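Local coordinates for protein N-terminal acetyltransferase B complex subunit MDM20 (Candida albicans, PDB 5K04) that serves as the non-catalytic subunit of the NatB N-terminal acetyltransferase complex, a helical-repeat protein that probably scaffolds the catalytic subunit NAT3, at residues A[302-312]-A[336-346]; A[377-386]-A[555-565]. All coordinates share one frame; numbering follows the deposited sequence.

Interaction 1 (A[302-312]-A[336-346]); sequences YQKFNTKLCCY and NLITVVNNRKF
Asn342 reaches from helix 337-346 into the turns of 305-311 and uses both ends of its amide there. Its ND2 gives one hydrogen bond to Lys308 O (2.8 Å) and another to Asn306 O, both acceptors lying close to the amide plane. Its OD1 takes Tyr312 N from above the carbonyl plane at 3.1 Å. Cys311 N reaches Lys308 O from the opposite face to Asn342 ND2, closing the second turn. A water links Asn342 OD1, Leu309 O and Lys345 NZ.

Further along, a chi1 of 172°, with CG trans to the backbone N, lets the ring of Tyr312 meet Lys345 with a face and Phe346 with an edge. Lys345 CB makes a CH-pi contact 3.8 Å from the ring centroid, and the edge-to-face pair with Phe346 has its planes 64° apart. Cys311 SG meets the edge of that same phenylalanine.

Tyr302 approaches from helix 295-305. Its hydroxyl donates to a lone pair of Asn343 OD1 (2.6 Å), and ring and amide are almost coplanar. Asn306 ND2 turns back to Tyr302 O, fixing which way its amide faces.

The Asn342 amide thus bonds two turn carbonyls and the N-H of Tyr312 in the next helix, which would steady the turns near the point where Lys308 NZ bonds to Arg86 O of the NAT3 chain, close to bound coenzyme A.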
# COMPACT_ATOMS: atom_id res chain seq x y z
N TYR A 302 22.20 28.32 -0.32
CA TYR A 302 21.87 28.39 -1.74
C TYR A 302 23.13 28.37 -2.61
O TYR A 302 23.14 27.75 -3.68
CB TYR A 302 21.04 29.65 -2.02
CG TYR A 302 20.80 29.91 -3.50
CD1 TYR A 302 19.70 29.37 -4.14
CD2 TYR A 302 21.67 30.68 -4.25
CE1 TYR A 302 19.46 29.59 -5.49
CE2 TYR A 302 21.44 30.91 -5.61
CZ TYR A 302 20.34 30.36 -6.22
OH TYR A 302 20.10 30.57 -7.55
N GLN A 303 24.19 29.06 -2.18
CA GLN A 303 25.41 29.12 -2.98
C GLN A 303 26.07 27.76 -3.06
O GLN A 303 26.70 27.43 -4.08
CB GLN A 303 26.39 30.14 -2.39
CG GLN A 303 25.93 31.60 -2.49
CD GLN A 303 25.66 32.06 -3.92
OE1 GLN A 303 26.31 31.61 -4.86
NE2 GLN A 303 24.70 32.96 -4.08
N LYS A 304 25.94 26.96 -2.01
CA LYS A 304 26.53 25.63 -1.99
C LYS A 304 25.66 24.60 -2.68
O LYS A 304 26.19 23.62 -3.22
CB LYS A 304 26.81 25.22 -0.55
CG LYS A 304 27.84 26.09 0.13
CD LYS A 304 28.11 25.65 1.56
CE LYS A 304 29.40 26.28 2.07
NZ LYS A 304 30.55 25.95 1.17
N PHE A 305 24.33 24.79 -2.70
CA PHE A 305 23.43 23.72 -3.12
C PHE A 305 22.45 24.09 -4.24
O PHE A 305 21.55 23.29 -4.54
CB PHE A 305 22.69 23.18 -1.89
CG PHE A 305 23.61 22.49 -0.92
CD1 PHE A 305 23.97 21.16 -1.12
CD2 PHE A 305 24.18 23.18 0.15
CE1 PHE A 305 24.85 20.52 -0.25
CE2 PHE A 305 25.06 22.55 1.02
CZ PHE A 305 25.40 21.22 0.81
N ASN A 306 22.63 25.23 -4.92
CA ASN A 306 21.70 25.57 -6.00
C ASN A 306 21.83 24.65 -7.21
O ASN A 306 20.87 24.52 -7.98
CB ASN A 306 21.88 27.03 -6.44
CG ASN A 306 23.20 27.26 -7.16
OD1 ASN A 306 23.32 27.02 -8.36
ND2 ASN A 306 24.19 27.73 -6.42
N THR A 307 22.99 24.01 -7.41
CA THR A 307 23.16 23.02 -8.47
C THR A 307 22.58 21.66 -8.09
O THR A 307 22.72 20.71 -8.87
CB THR A 307 24.64 22.84 -8.82
OG1 THR A 307 25.31 22.19 -7.74
CG2 THR A 307 25.31 24.19 -9.10
N LYS A 308 21.92 21.56 -6.94
CA LYS A 308 21.33 20.32 -6.45
C LYS A 308 19.81 20.42 -6.45
O LYS A 308 19.24 21.43 -6.03
CB LYS A 308 21.84 19.97 -5.05
CG LYS A 308 23.36 20.05 -4.92
CD LYS A 308 24.09 19.04 -5.81
CE LYS A 308 25.59 19.01 -5.48
NZ LYS A 308 26.34 17.93 -6.19
N LEU A 309 19.16 19.35 -6.90
CA LEU A 309 17.72 19.37 -6.99
C LEU A 309 17.05 19.50 -5.62
O LEU A 309 15.87 19.86 -5.55
CB LEU A 309 17.27 18.11 -7.73
CG LEU A 309 15.93 18.13 -8.47
CD1 LEU A 309 15.91 19.20 -9.56
CD2 LEU A 309 15.67 16.76 -9.06
N CYS A 310 17.79 19.26 -4.54
CA CYS A 310 17.25 19.39 -3.19
C CYS A 310 17.02 20.83 -2.76
O CYS A 310 16.19 21.05 -1.86
CB CYS A 310 18.18 18.69 -2.18
SG CYS A 310 19.80 19.38 -1.91
N CYS A 311 17.70 21.81 -3.38
CA CYS A 311 17.80 23.16 -2.81
C CYS A 311 16.43 23.72 -2.43
O CYS A 311 16.21 24.16 -1.30
CB CYS A 311 18.53 24.10 -3.78
SG CYS A 311 18.98 25.68 -3.09
N TYR A 312 15.50 23.71 -3.38
CA TYR A 312 14.19 24.34 -3.17
C TYR A 312 13.45 23.70 -2.00
O TYR A 312 12.90 24.41 -1.15
CB TYR A 312 13.33 24.23 -4.43
CG TYR A 312 11.92 24.69 -4.18
CD1 TYR A 312 11.61 26.05 -4.13
CD2 TYR A 312 10.90 23.78 -4.01
CE1 TYR A 312 10.31 26.48 -3.91
CE2 TYR A 312 9.60 24.20 -3.78
CZ TYR A 312 9.31 25.55 -3.73
OH TYR A 312 8.01 25.95 -3.51
N ASN A 336 23.56 26.55 -15.46
CA ASN A 336 23.32 25.27 -14.82
C ASN A 336 21.83 25.01 -14.72
O ASN A 336 21.10 25.74 -14.03
CB ASN A 336 23.98 25.20 -13.44
CG ASN A 336 23.70 23.89 -12.74
OD1 ASN A 336 22.71 23.77 -12.03
ND2 ASN A 336 24.55 22.91 -12.95
N LEU A 337 21.39 23.95 -15.40
CA LEU A 337 19.97 23.64 -15.53
C LEU A 337 19.27 23.57 -14.17
O LEU A 337 18.21 24.17 -13.97
CB LEU A 337 19.82 22.32 -16.30
CG LEU A 337 18.53 21.54 -16.15
CD1 LEU A 337 17.31 22.38 -16.52
CD2 LEU A 337 18.60 20.31 -17.02
N ILE A 338 19.87 22.86 -13.21
CA ILE A 338 19.24 22.69 -11.90
C ILE A 338 19.19 24.00 -11.11
O ILE A 338 18.22 24.27 -10.39
CB ILE A 338 19.94 21.55 -11.14
CG1 ILE A 338 19.55 20.21 -11.79
CG2 ILE A 338 19.59 21.58 -9.64
CD1 ILE A 338 20.36 19.01 -11.34
N THR A 339 20.21 24.86 -11.26
CA THR A 339 20.11 26.22 -10.73
C THR A 339 18.85 26.90 -11.25
O THR A 339 18.12 27.52 -10.48
CB THR A 339 21.36 27.02 -11.11
OG1 THR A 339 22.53 26.36 -10.61
CG2 THR A 339 21.31 28.45 -10.53
N VAL A 340 18.58 26.77 -12.55
CA VAL A 340 17.39 27.40 -13.12
C VAL A 340 16.12 26.75 -12.58
O VAL A 340 15.13 27.43 -12.29
CB VAL A 340 17.46 27.34 -14.66
CG1 VAL A 340 16.19 27.93 -15.29
CG2 VAL A 340 18.69 28.09 -15.14
N VAL A 341 16.12 25.42 -12.44
CA VAL A 341 14.95 24.72 -11.92
C VAL A 341 14.60 25.24 -10.53
O VAL A 341 13.44 25.55 -10.24
CB VAL A 341 15.20 23.20 -11.93
CG1 VAL A 341 14.23 22.47 -11.01
CG2 VAL A 341 15.11 22.66 -13.34
N ASN A 342 15.61 25.35 -9.66
CA ASN A 342 15.36 25.84 -8.30
C ASN A 342 14.86 27.28 -8.33
O ASN A 342 13.86 27.61 -7.68
CB ASN A 342 16.63 25.71 -7.46
CG ASN A 342 16.87 24.26 -6.98
OD1 ASN A 342 15.96 23.62 -6.46
ND2 ASN A 342 18.08 23.76 -7.17
N ASN A 343 15.51 28.14 -9.13
CA ASN A 343 15.11 29.54 -9.21
C ASN A 343 13.68 29.69 -9.71
O ASN A 343 12.90 30.48 -9.16
CB ASN A 343 16.07 30.32 -10.12
CG ASN A 343 17.46 30.40 -9.55
OD1 ASN A 343 17.71 29.99 -8.42
ND2 ASN A 343 18.39 30.94 -10.33
N ARG A 344 13.30 28.93 -10.74
CA ARG A 344 11.93 29.00 -11.24
C ARG A 344 10.93 28.52 -10.20
O ARG A 344 9.79 29.00 -10.15
CB ARG A 344 11.80 28.19 -12.53
CG ARG A 344 12.58 28.76 -13.70
CD ARG A 344 11.86 29.95 -14.31
NE ARG A 344 12.66 30.58 -15.36
CZ ARG A 344 12.35 30.57 -16.66
NH1 ARG A 344 11.24 29.96 -17.07
NH2 ARG A 344 13.14 31.15 -17.53
N LYS A 345 11.33 27.55 -9.37
CA LYS A 345 10.47 27.12 -8.27
C LYS A 345 10.38 28.20 -7.20
O LYS A 345 9.29 28.46 -6.67
CB LYS A 345 11.02 25.83 -7.67
CG LYS A 345 10.79 24.61 -8.53
CD LYS A 345 11.72 23.49 -8.12
CE LYS A 345 10.98 22.31 -7.61
NZ LYS A 345 11.78 21.10 -7.91
N PHE A 346 11.50 28.83 -6.86
CA PHE A 346 11.48 29.86 -5.82
C PHE A 346 10.52 30.99 -6.20
O PHE A 346 9.75 31.45 -5.35
CB PHE A 346 12.88 30.39 -5.57
CG PHE A 346 13.76 29.46 -4.78
CD1 PHE A 346 13.43 29.10 -3.47
CD2 PHE A 346 14.94 28.95 -5.32
CE1 PHE A 346 14.23 28.24 -2.73
CE2 PHE A 346 15.76 28.10 -4.59
CZ PHE A 346 15.40 27.74 -3.29
O HOH W 1 23.77 20.53 -11.60
O HOH W 2 14.42 21.35 -7.60

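Interaction 2 (A[377-386]-A[555-565]); sequences LRTIVSDLDS and EWNGLEKIDCI
Val381 leans on the indole of Trp556 in the packed part of this contact, where helix 372-383 lies against the extended loop 555-565. The methyl that does so, CG1, stands opposite the backbone N (chi1 175°) and comes to 3.7 Å from Trp556 CZ3. The other methyl, Val381 CG2, touches Leu559 CD2, which also packs on Leu377 CD2 at 4.0 Å, the two leucines crossing nearly at right angles. Just beyond the helix end, Leu384 CD1 comes to 3.4 Å from Cys564 SG and completes the row.

A single hydrogen bond crosses between the segments. The Arg378 chain runs extended from CG to NE, antiparallel to the Leu559 side chain beside it, and brings NH2 to Gly558 O at 2.8 Å, with an N-H...O angle of 156°. Gly558 belongs to a type II turn, Trp556 to Leu559, which presents this carbonyl to the guanidinium.

The solvent side is sparser. Exposed Ile562 brings CD1 only to 4.4 Å from Val381 CG1, and at the far end the exposed Ser386 meets Ile565 CG2 through CA and CB alone.

Trp414 of helix 409-419 touches Leu377, Val381 and Leu384, stacks edge-to-face with Trp556 and donates its NE1 to Glu555 O. Helix 388-404 packs on Ile380 and Leu384, while the loop lies on helices 372-383 and 409-419.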
# COMPACT_ATOMS: atom_id res chain seq x y z
N LEU A 377 6.45 19.69 -16.21
CA LEU A 377 5.28 19.10 -15.57
C LEU A 377 4.47 20.16 -14.81
O LEU A 377 3.25 20.24 -14.95
CB LEU A 377 5.70 17.96 -14.64
CG LEU A 377 4.56 17.22 -13.90
CD1 LEU A 377 3.60 16.56 -14.89
CD2 LEU A 377 5.12 16.21 -12.94
N ARG A 378 5.16 21.02 -14.06
CA ARG A 378 4.49 22.16 -13.43
C ARG A 378 3.76 23.02 -14.46
O ARG A 378 2.62 23.43 -14.24
CB ARG A 378 5.52 23.00 -12.65
CG ARG A 378 5.90 22.44 -11.28
CD ARG A 378 7.10 23.17 -10.69
NE ARG A 378 7.41 22.75 -9.32
CZ ARG A 378 7.24 23.50 -8.23
NH1 ARG A 378 6.76 24.73 -8.32
NH2 ARG A 378 7.57 23.02 -7.03
N THR A 379 4.40 23.30 -15.59
CA THR A 379 3.71 24.04 -16.63
C THR A 379 2.50 23.27 -17.13
O THR A 379 1.41 23.83 -17.29
CB THR A 379 4.67 24.37 -17.78
OG1 THR A 379 5.75 25.17 -17.29
CG2 THR A 379 3.94 25.17 -18.86
N ILE A 380 2.65 21.96 -17.34
CA ILE A 380 1.54 21.19 -17.87
C ILE A 380 0.41 21.13 -16.85
O ILE A 380 -0.76 21.34 -17.19
CB ILE A 380 2.02 19.79 -18.30
CG1 ILE A 380 2.79 19.88 -19.61
CG2 ILE A 380 0.85 18.85 -18.46
CD1 ILE A 380 3.48 18.58 -20.03
N VAL A 381 0.74 20.89 -15.58
CA VAL A 381 -0.29 20.75 -14.56
C VAL A 381 -1.07 22.05 -14.40
O VAL A 381 -2.30 22.05 -14.29
CB VAL A 381 0.32 20.27 -13.24
CG1 VAL A 381 -0.73 20.25 -12.17
CG2 VAL A 381 0.92 18.88 -13.41
N SER A 382 -0.35 23.18 -14.40
CA SER A 382 -1.00 24.49 -14.28
C SER A 382 -1.92 24.78 -15.45
O SER A 382 -2.88 25.55 -15.31
CB SER A 382 0.05 25.59 -14.17
OG SER A 382 0.82 25.42 -13.01
N ASP A 383 -1.65 24.18 -16.61
CA ASP A 383 -2.45 24.43 -17.81
C ASP A 383 -3.71 23.57 -17.88
O ASP A 383 -4.59 23.87 -18.70
CB ASP A 383 -1.58 24.20 -19.05
CG ASP A 383 -2.31 24.49 -20.35
OD1 ASP A 383 -2.80 25.64 -20.51
OD2 ASP A 383 -2.34 23.60 -21.22
N LEU A 384 -3.83 22.52 -17.05
CA LEU A 384 -4.93 21.57 -17.17
C LEU A 384 -6.24 22.23 -16.76
O LEU A 384 -6.34 22.80 -15.67
CB LEU A 384 -4.66 20.35 -16.31
CG LEU A 384 -3.52 19.44 -16.78
CD1 LEU A 384 -3.24 18.40 -15.74
CD2 LEU A 384 -3.83 18.80 -18.14
N ASP A 385 -7.24 22.16 -17.64
CA ASP A 385 -8.53 22.78 -17.38
C ASP A 385 -9.72 21.84 -17.53
O ASP A 385 -10.86 22.31 -17.43
CB ASP A 385 -8.70 24.03 -18.27
CG ASP A 385 -8.87 23.69 -19.78
OD1 ASP A 385 -9.15 22.53 -20.14
OD2 ASP A 385 -8.74 24.62 -20.60
N SER A 386 -9.49 20.54 -17.77
CA SER A 386 -10.47 19.46 -17.92
C SER A 386 -11.21 19.50 -19.25
O SER A 386 -11.93 18.56 -19.55
CB SER A 386 -11.50 19.43 -16.78
OG SER A 386 -12.41 20.50 -16.92
N GLU A 555 2.63 11.34 -7.99
CA GLU A 555 2.66 12.17 -9.19
C GLU A 555 2.78 13.65 -8.86
O GLU A 555 2.88 14.47 -9.79
CB GLU A 555 1.41 11.91 -10.05
CG GLU A 555 0.13 12.65 -9.66
CD GLU A 555 -0.70 11.90 -8.63
OE1 GLU A 555 -0.09 11.23 -7.78
OE2 GLU A 555 -1.95 11.99 -8.67
N TRP A 556 2.80 14.01 -7.57
CA TRP A 556 2.92 15.38 -7.09
C TRP A 556 4.24 15.64 -6.39
O TRP A 556 4.43 16.73 -5.83
CB TRP A 556 1.79 15.72 -6.12
CG TRP A 556 0.42 15.76 -6.73
CD1 TRP A 556 -0.55 14.79 -6.65
CD2 TRP A 556 -0.15 16.83 -7.49
NE1 TRP A 556 -1.68 15.19 -7.32
CE2 TRP A 556 -1.47 16.44 -7.84
CE3 TRP A 556 0.32 18.08 -7.91
CZ2 TRP A 556 -2.32 17.26 -8.61
CZ3 TRP A 556 -0.52 18.90 -8.68
CH2 TRP A 556 -1.83 18.47 -9.02
N ASN A 557 5.15 14.67 -6.39
CA ASN A 557 6.40 14.77 -5.64
C ASN A 557 7.23 15.92 -6.17
O ASN A 557 7.58 15.95 -7.35
CB ASN A 557 7.17 13.46 -5.73
CG ASN A 557 8.12 13.26 -4.57
OD1 ASN A 557 7.70 12.95 -3.46
ND2 ASN A 557 9.42 13.43 -4.83
N GLY A 558 7.52 16.89 -5.29
CA GLY A 558 8.24 18.08 -5.69
C GLY A 558 7.36 19.15 -6.29
O GLY A 558 7.88 20.21 -6.68
N LEU A 559 6.06 18.91 -6.39
CA LEU A 559 5.10 19.91 -6.83
C LEU A 559 4.16 20.22 -5.68
O LEU A 559 4.03 19.46 -4.72
CB LEU A 559 4.26 19.43 -8.02
CG LEU A 559 4.88 19.02 -9.35
CD1 LEU A 559 5.60 17.69 -9.25
CD2 LEU A 559 3.76 18.91 -10.35
N GLU A 560 3.49 21.36 -5.80
CA GLU A 560 2.42 21.71 -4.88
C GLU A 560 1.13 21.11 -5.41
O GLU A 560 0.72 21.40 -6.54
CB GLU A 560 2.29 23.23 -4.73
CG GLU A 560 1.29 23.63 -3.66
CD GLU A 560 0.79 25.05 -3.82
OE1 GLU A 560 1.48 25.88 -4.47
OE2 GLU A 560 -0.31 25.35 -3.30
N LYS A 561 0.49 20.26 -4.59
CA LYS A 561 -0.78 19.65 -4.99
C LYS A 561 -1.89 20.69 -5.03
O LYS A 561 -2.13 21.41 -4.05
CB LYS A 561 -1.16 18.52 -4.05
CG LYS A 561 -2.48 17.85 -4.44
CD LYS A 561 -2.54 16.42 -3.94
CE LYS A 561 -3.80 15.71 -4.43
NZ LYS A 561 -3.69 14.22 -4.28
N ILE A 562 -2.55 20.79 -6.18
CA ILE A 562 -3.67 21.68 -6.40
C ILE A 562 -4.84 20.83 -6.89
O ILE A 562 -4.69 19.66 -7.23
CB ILE A 562 -3.37 22.78 -7.42
CG1 ILE A 562 -3.02 22.18 -8.78
CG2 ILE A 562 -2.25 23.68 -6.94
CD1 ILE A 562 -3.00 23.20 -9.88
N ASP A 563 -6.01 21.46 -6.92
CA ASP A 563 -7.19 20.85 -7.51
C ASP A 563 -7.00 20.72 -9.01
O ASP A 563 -6.89 21.73 -9.72
CB ASP A 563 -8.44 21.66 -7.16
CG ASP A 563 -8.83 21.54 -5.68
OD1 ASP A 563 -8.29 20.66 -4.97
OD2 ASP A 563 -9.68 22.33 -5.23
N CYS A 564 -6.92 19.48 -9.48
CA CYS A 564 -6.72 19.16 -10.88
C CYS A 564 -7.66 18.01 -11.20
O CYS A 564 -8.47 17.60 -10.36
CB CYS A 564 -5.24 18.81 -11.18
SG CYS A 564 -4.67 19.26 -12.75
N ILE A 565 -7.55 17.49 -12.43
CA ILE A 565 -8.27 16.29 -12.79
C ILE A 565 -7.85 15.12 -11.89
O ILE A 565 -6.73 15.06 -11.37
CB ILE A 565 -8.05 15.94 -14.27
CG1 ILE A 565 -6.57 15.66 -14.52
CG2 ILE A 565 -8.51 17.07 -15.18
CD1 ILE A 565 -6.36 14.69 -15.61

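Along the chain interaction 1 closes before interaction 2 opens, and their centres lie about 20 Å apart on the same side of the chain's centre. Helix 372-383 joins them: Leu375 packs on Val341 behind interaction 1, and the helix then continues into interaction 2. The two also touch directly, Lys345 CE lying 3.5 Å from Arg378 NH2. Interaction 1 joins helices close in sequence, whereas interaction 2 brings back a loop from 169 residues later. Both border the NAT3 chain, whose Gln83 packs on Lys345 and on Asn557, consistent with loops and helices here forming part of the surface that receives the catalytic subunit.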